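Local coordinates for protein sortase (Actinomyces oris, PDB 5UTT) that probably acts as a cysteine transpeptidase that joins surface proteins to the cell envelope, as other Gram-positive sortases do, at residues V23-T28 with S53-Q58; G62-T67 with E126-V131. One frame throughout, in Å; residues are numbered along the deposited sequence.

Contact 1 (V23-T28 with S53-Q58)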
loop_
_atom_site.group_PDB
_atom_site.type_symbol
_atom_site.label_atom_id
_atom_site.label_comp_id
_atom_site.label_asym_id
_atom_site.label_seq_id
_atom_site.Cartn_x
_atom_site.Cartn_y
_atom_site.Cartn_z
ATOM N N VAL A 23 -5.105 1.331 15.051
ATOM C CA VAL A 23 -6.149 0.369 15.441
ATOM C C VAL A 23 -5.479 -0.907 15.967
ATOM O O VAL A 23 -4.261 -1.113 15.789
ATOM C CB VAL A 23 -7.109 0.017 14.259
ATOM C CG1 VAL A 23 -7.852 1.239 13.768
ATOM C CG2 VAL A 23 -6.369 -0.685 13.108
ATOM N N GLY A 24 -6.283 -1.778 16.590
ATOM C CA GLY A 24 -5.767 -3.049 17.104
ATOM C C GLY A 24 -5.444 -4.087 16.032
ATOM O O GLY A 24 -5.959 -4.043 14.897
ATOM N N TYR A 25 -4.615 -5.057 16.405
ATOM C CA TYR A 25 -4.177 -6.097 15.470
ATOM C C TYR A 25 -5.361 -6.794 14.812
ATOM O O TYR A 25 -6.325 -7.178 15.479
ATOM C CB TYR A 25 -3.290 -7.121 16.181
ATOM C CG TYR A 25 -2.655 -8.122 15.246
ATOM C CD1 TYR A 25 -3.341 -9.255 14.825
ATOM C CD2 TYR A 25 -1.383 -7.937 14.780
ATOM C CE1 TYR A 25 -2.766 -10.181 13.975
ATOM C CE2 TYR A 25 -0.798 -8.832 13.923
ATOM C CZ TYR A 25 -1.497 -9.960 13.518
ATOM O OH TYR A 25 -0.901 -10.838 12.685
ATOM N N GLY A 26 -5.309 -6.899 13.497
ATOM C CA GLY A 26 -6.326 -7.555 12.716
ATOM C C GLY A 26 -7.557 -6.725 12.393
ATOM O O GLY A 26 -8.405 -7.204 11.670
ATOM N N GLU A 27 -7.628 -5.476 12.859
ATOM C CA GLU A 27 -8.763 -4.604 12.557
ATOM C C GLU A 27 -8.505 -3.943 11.203
ATOM O O GLU A 27 -7.351 -3.763 10.796
ATOM C CB GLU A 27 -8.927 -3.546 13.625
ATOM C CG GLU A 27 -9.064 -4.183 15.000
ATOM C CD GLU A 27 -9.335 -3.204 16.119
ATOM O OE1 GLU A 27 -8.836 -2.050 16.098
ATOM O OE2 GLU A 27 -10.068 -3.606 17.047
ATOM N N THR A 28 -9.577 -3.603 10.500
ATOM C CA THR A 28 -9.452 -3.101 9.115
ATOM C C THR A 28 -9.189 -1.590 9.133
ATOM O O THR A 28 -9.815 -0.846 9.917
ATOM C CB THR A 28 -10.686 -3.437 8.291
ATOM O OG1 THR A 28 -10.874 -4.875 8.301
ATOM C CG2 THR A 28 -10.572 -2.967 6.844
ATOM N N SER A 53 0.142 -14.304 9.212
ATOM C CA SER A 53 -0.660 -15.073 8.235
ATOM C C SER A 53 -2.162 -15.047 8.515
ATOM O O SER A 53 -2.958 -15.203 7.601
ATOM C CB SER A 53 -0.166 -16.513 8.161
ATOM O OG SER A 53 1.095 -16.544 7.496
ATOM N N ASP A 54 -2.548 -14.831 9.756
ATOM C CA ASP A 54 -3.953 -14.646 10.098
ATOM C C ASP A 54 -4.587 -13.438 9.422
ATOM O O ASP A 54 -5.796 -13.375 9.285
ATOM C CB ASP A 54 -4.189 -14.611 11.624
ATOM C CG ASP A 54 -3.346 -13.552 12.356
ATOM O OD1 ASP A 54 -2.505 -12.873 11.721
ATOM O OD2 ASP A 54 -3.489 -13.451 13.595
ATOM N N VAL A 55 -3.755 -12.480 8.994
ATOM C CA VAL A 55 -4.197 -11.323 8.213
ATOM C C VAL A 55 -4.000 -11.576 6.706
ATOM O O VAL A 55 -4.921 -11.474 5.907
ATOM C CB VAL A 55 -3.406 -10.072 8.663
ATOM C CG1 VAL A 55 -3.708 -8.904 7.747
ATOM C CG2 VAL A 55 -3.687 -9.738 10.139
ATOM N N LEU A 56 -2.783 -11.932 6.303
ATOM C CA LEU A 56 -2.456 -12.029 4.901
ATOM C C LEU A 56 -3.212 -13.183 4.198
ATOM O O LEU A 56 -3.465 -13.101 2.999
ATOM C CB LEU A 56 -0.957 -12.227 4.720
ATOM C CG LEU A 56 -0.018 -11.228 5.401
ATOM C CD1 LEU A 56 1.453 -11.493 5.067
ATOM C CD2 LEU A 56 -0.447 -9.891 4.903
ATOM N N ASP A 57 -3.577 -14.227 4.943
ATOM C CA ASP A 57 -4.310 -15.349 4.343
ATOM C C ASP A 57 -5.732 -14.997 4.017
ATOM O O ASP A 57 -6.360 -15.713 3.240
ATOM C CB ASP A 57 -4.293 -16.571 5.237
ATOM C CG ASP A 57 -2.980 -17.345 5.164
ATOM O OD1 ASP A 57 -2.000 -16.877 4.539
ATOM O OD2 ASP A 57 -2.905 -18.453 5.759
ATOM N N GLN A 58 -6.233 -13.906 4.596
ATOM C CA GLN A 58 -7.555 -13.377 4.281
ATOM C C GLN A 58 -7.586 -12.627 2.928
ATOM O O GLN A 58 -8.591 -12.019 2.604
ATOM C CB GLN A 58 -8.030 -12.446 5.370
ATOM C CG GLN A 58 -8.189 -13.079 6.739
ATOM C CD GLN A 58 -8.702 -12.092 7.767
ATOM O OE1 GLN A 58 -9.806 -11.553 7.631
ATOM N NE2 GLN A 58 -7.914 -11.846 8.796
#

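Contact 2 (G62-T67 with E126-V131)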
loop_
_atom_site.group_PDB
_atom_site.type_symbol
_atom_site.label_atom_id
_atom_site.label_comp_id
_atom_site.label_asym_id
_atom_site.label_seq_id
_atom_site.Cartn_x
_atom_site.Cartn_y
_atom_site.Cartn_z
ATOM N N GLY A 62 -1.433 -6.319 4.925
ATOM C CA GLY A 62 -1.157 -6.075 6.347
ATOM C C GLY A 62 -0.210 -4.912 6.662
ATOM O O GLY A 62 0.887 -4.828 6.122
ATOM N N HIS A 63 -0.610 -4.052 7.590
ATOM C CA HIS A 63 0.239 -2.936 7.968
ATOM C C HIS A 63 1.308 -3.375 8.962
ATOM O O HIS A 63 1.008 -3.896 10.025
ATOM C CB HIS A 63 -0.602 -1.840 8.580
ATOM C CG HIS A 63 0.173 -0.630 9.039
ATOM N ND1 HIS A 63 -0.032 -0.092 10.287
ATOM C CD2 HIS A 63 1.100 0.153 8.437
ATOM C CE1 HIS A 63 0.746 0.967 10.444
ATOM N NE2 HIS A 63 1.424 1.149 9.326
ATOM N N TYR A 64 2.570 -3.112 8.605
ATOM C CA TYR A 64 3.686 -3.270 9.536
ATOM C C TYR A 64 3.442 -2.393 10.770
ATOM O O TYR A 64 3.309 -1.157 10.668
ATOM C CB TYR A 64 5.015 -2.924 8.853
ATOM C CG TYR A 64 5.515 -3.905 7.781
ATOM C CD1 TYR A 64 5.074 -3.830 6.459
ATOM C CD2 TYR A 64 6.440 -4.875 8.105
ATOM C CE1 TYR A 64 5.556 -4.709 5.492
ATOM C CE2 TYR A 64 6.922 -5.770 7.159
ATOM C CZ TYR A 64 6.471 -5.687 5.868
ATOM O OH TYR A 64 6.939 -6.552 4.892
ATOM N N THR A 65 3.380 -2.993 11.935
ATOM C CA THR A 65 2.797 -2.310 13.078
ATOM C C THR A 65 3.703 -1.218 13.605
ATOM O O THR A 65 3.225 -0.304 14.243
ATOM C CB THR A 65 2.389 -3.315 14.166
ATOM O OG1 THR A 65 3.561 -4.016 14.586
ATOM C CG2 THR A 65 1.323 -4.299 13.604
ATOM N N ASN A 66 4.998 -1.283 13.297
ATOM C CA ASN A 66 5.942 -0.266 13.793
ATOM C C ASN A 66 6.249 0.822 12.779
ATOM O O ASN A 66 7.114 1.693 13.018
ATOM C CB ASN A 66 7.224 -0.938 14.341
ATOM C CG ASN A 66 6.974 -1.680 15.664
ATOM O OD1 ASN A 66 6.048 -1.365 16.411
ATOM N ND2 ASN A 66 7.798 -2.683 15.947
ATOM N N THR A 67 5.544 0.790 11.659
ATOM C CA THR A 67 5.590 1.873 10.687
ATOM C C THR A 67 4.469 2.874 10.946
ATOM O O THR A 67 3.655 2.709 11.855
ATOM C CB THR A 67 5.569 1.355 9.226
ATOM O OG1 THR A 67 4.289 0.809 8.886
ATOM C CG2 THR A 67 6.708 0.376 8.988
ATOM N N GLU A 126 15.516 -1.211 5.787
ATOM C CA GLU A 126 15.558 0.229 5.452
ATOM C C GLU A 126 14.480 0.604 4.397
ATOM O O GLU A 126 14.060 1.754 4.285
ATOM C CB GLU A 126 16.948 0.629 4.953
ATOM C CG GLU A 126 17.327 0.014 3.610
ATOM C CD GLU A 126 18.118 -1.271 3.749
ATOM O OE1 GLU A 126 18.152 -1.896 4.848
ATOM O OE2 GLU A 126 18.754 -1.631 2.739
ATOM N N VAL A 127 14.017 -0.365 3.624
ATOM C CA VAL A 127 13.022 -0.047 2.588
ATOM C C VAL A 127 11.692 0.428 3.208
ATOM O O VAL A 127 10.870 1.039 2.521
ATOM C CB VAL A 127 12.802 -1.240 1.628
ATOM C CG1 VAL A 127 14.128 -1.647 0.985
ATOM C CG2 VAL A 127 12.166 -2.424 2.352
ATOM N N ILE A 128 11.446 0.071 4.475
ATOM C CA ILE A 128 10.220 0.483 5.195
ATOM C C ILE A 128 10.500 1.483 6.329
ATOM O O ILE A 128 9.660 1.754 7.153
ATOM C CB ILE A 128 9.388 -0.739 5.703
ATOM C CG1 ILE A 128 10.184 -1.601 6.678
ATOM C CG2 ILE A 128 8.924 -1.538 4.503
ATOM C CD1 ILE A 128 9.347 -2.570 7.494
ATOM N N ALA A 129 11.683 2.070 6.322
ATOM C CA ALA A 129 11.962 3.139 7.268
ATOM C C ALA A 129 11.035 4.323 6.980
ATOM O O ALA A 129 10.492 4.458 5.883
ATOM C CB ALA A 129 13.417 3.552 7.166
ATOM N N PRO A 130 10.908 5.244 7.950
ATOM C CA PRO A 130 10.076 6.435 7.786
ATOM C C PRO A 130 10.408 7.196 6.530
ATOM O O PRO A 130 9.501 7.597 5.827
ATOM C CB PRO A 130 10.405 7.252 9.023
ATOM C CG PRO A 130 10.707 6.227 10.056
ATOM C CD PRO A 130 11.364 5.068 9.334
ATOM N N VAL A 131 11.705 7.376 6.261
ATOM C CA VAL A 131 12.184 7.814 4.970
ATOM C C VAL A 131 12.705 6.576 4.218
ATOM O O VAL A 131 13.678 5.977 4.643
ATOM C CB VAL A 131 13.297 8.868 5.073
ATOM C CG1 VAL A 131 13.709 9.328 3.679
ATOM C CG2 VAL A 131 12.805 10.021 5.908
#

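Contact 1 (V23-T28 with S53-Q58)
Y25 lays the CE1 edge of its ring against the carboxylate of D54: CG of D54 lies in the ring plane, and Y25 CE1 is 3.4 Å from D54 OD2. The phenol donates a hydrogen bond from Y25 OH to D54 OD1, 2.8 Å, reaching the syn lone pair, the one on the side of OD2. Ring and carboxylate planes are turned 43° from each other, so the acid neither stacks on the ring nor lies flush with it. With CG anti to the backbone N (chi1 -172°), the phenol extends from the turn to the start of the helix, while D54 comes from the opposite direction.

V55 supplies the apolar half. Its CG2 approaches the ring obliquely, 4.0 Å from Y25 CE1, and also lies 4.3 Å from G26 CA. G26, having no side chain, brings its own CA to that methyl.

Each segment is also braced internally. G24 to E27 form a type II beta turn, closed by E27 N to G24 O at 3.0 Å, with G26 at the positive phi (82°) expected of its third position. E27 folds back so that its OE1 accepts from G24 N at 2.6 Å, the donor standing above the carboxylate plane. From the turn after helix 53-56, Q58 NE2 folds back to donate in the carbonyl plane to D54 O, 2.7 Å away.

Y25 OH has a second, weak bond from G52 N. This is structural packing within the sortase beta-barrel: it joins the turn before strand 28-33 to the short helix linking strands 45-49 and 61-63. G26 and E27 hydrogen-bond through their backbones to E49, and V55 rests on M48, so strand 45-49 meets both segments.

Contact 2 (G62-T67 with E126-V131)
A type I beta turn from Y64 to T67 directs both of its end residues at I128, although the nearest CA pair, T67 CA and P130 CA, stays 7.0 Å apart; the contact is made by the Y64 and T67 side chains against I128. I128 sets its CD1 methyl over one face of the Y64 ring, offset toward the rim; the methyl lies 4.1 Å from the ring centroid and 23° off the normal, which meets the geometry of a CH-pi contact. The nearest ring atom is Y64 CD2, 3.8 Å from I128 CD1, and the two side chains cross at about a right angle. Beside this pair, T67 CG2 packs 3.7 Å from I128 O.

In the eight-stranded sortase beta-barrel, I128 belongs to the long connection between strands 108-120 and 142-150, the beta6/beta7 loop, which in relatives helps to border the substrate groove. The turn opposite it follows strand 61-63 and leads on to strand 74-79.

T67 is steadied by its own turn: OG1, placed between the backbone N and the carbonyl carbon (chi1 70°), donates to Y64 O at 2.8 Å, and T67 N reaches the same oxygen at 3.1 Å. At the far end of the ring, Y64 OH hydrogen-bonds T147 OG1 on strand 142-150, while I128 also packs on T145 and T147 of that strand and on A77 of strand 74-79.

How the contacts relate
Both are small contacts, burying about 140 Å² each, with centres 16 Å apart: contact 1 sets a turn against a short helix, contact 2 a turn against a long connecting loop. Contact 1 is partly buried, only V55 of its touching residues being enclosed, whereas contact 2 lies at the surface, its residues partly exposed. Their chemistry differs: contact 1 relies on a phenol-carboxylate hydrogen bond backed by a valine, contact 2 on apolar packing with no hydrogen bond between its segments. Each uses a tyrosine, by its edge and hydroxyl in the first and by a face in the second. Helix 53-56 precedes strand 61-63 in the chain, and the contacts touch there, L56 CD2 packing 3.7 Å from G62 N.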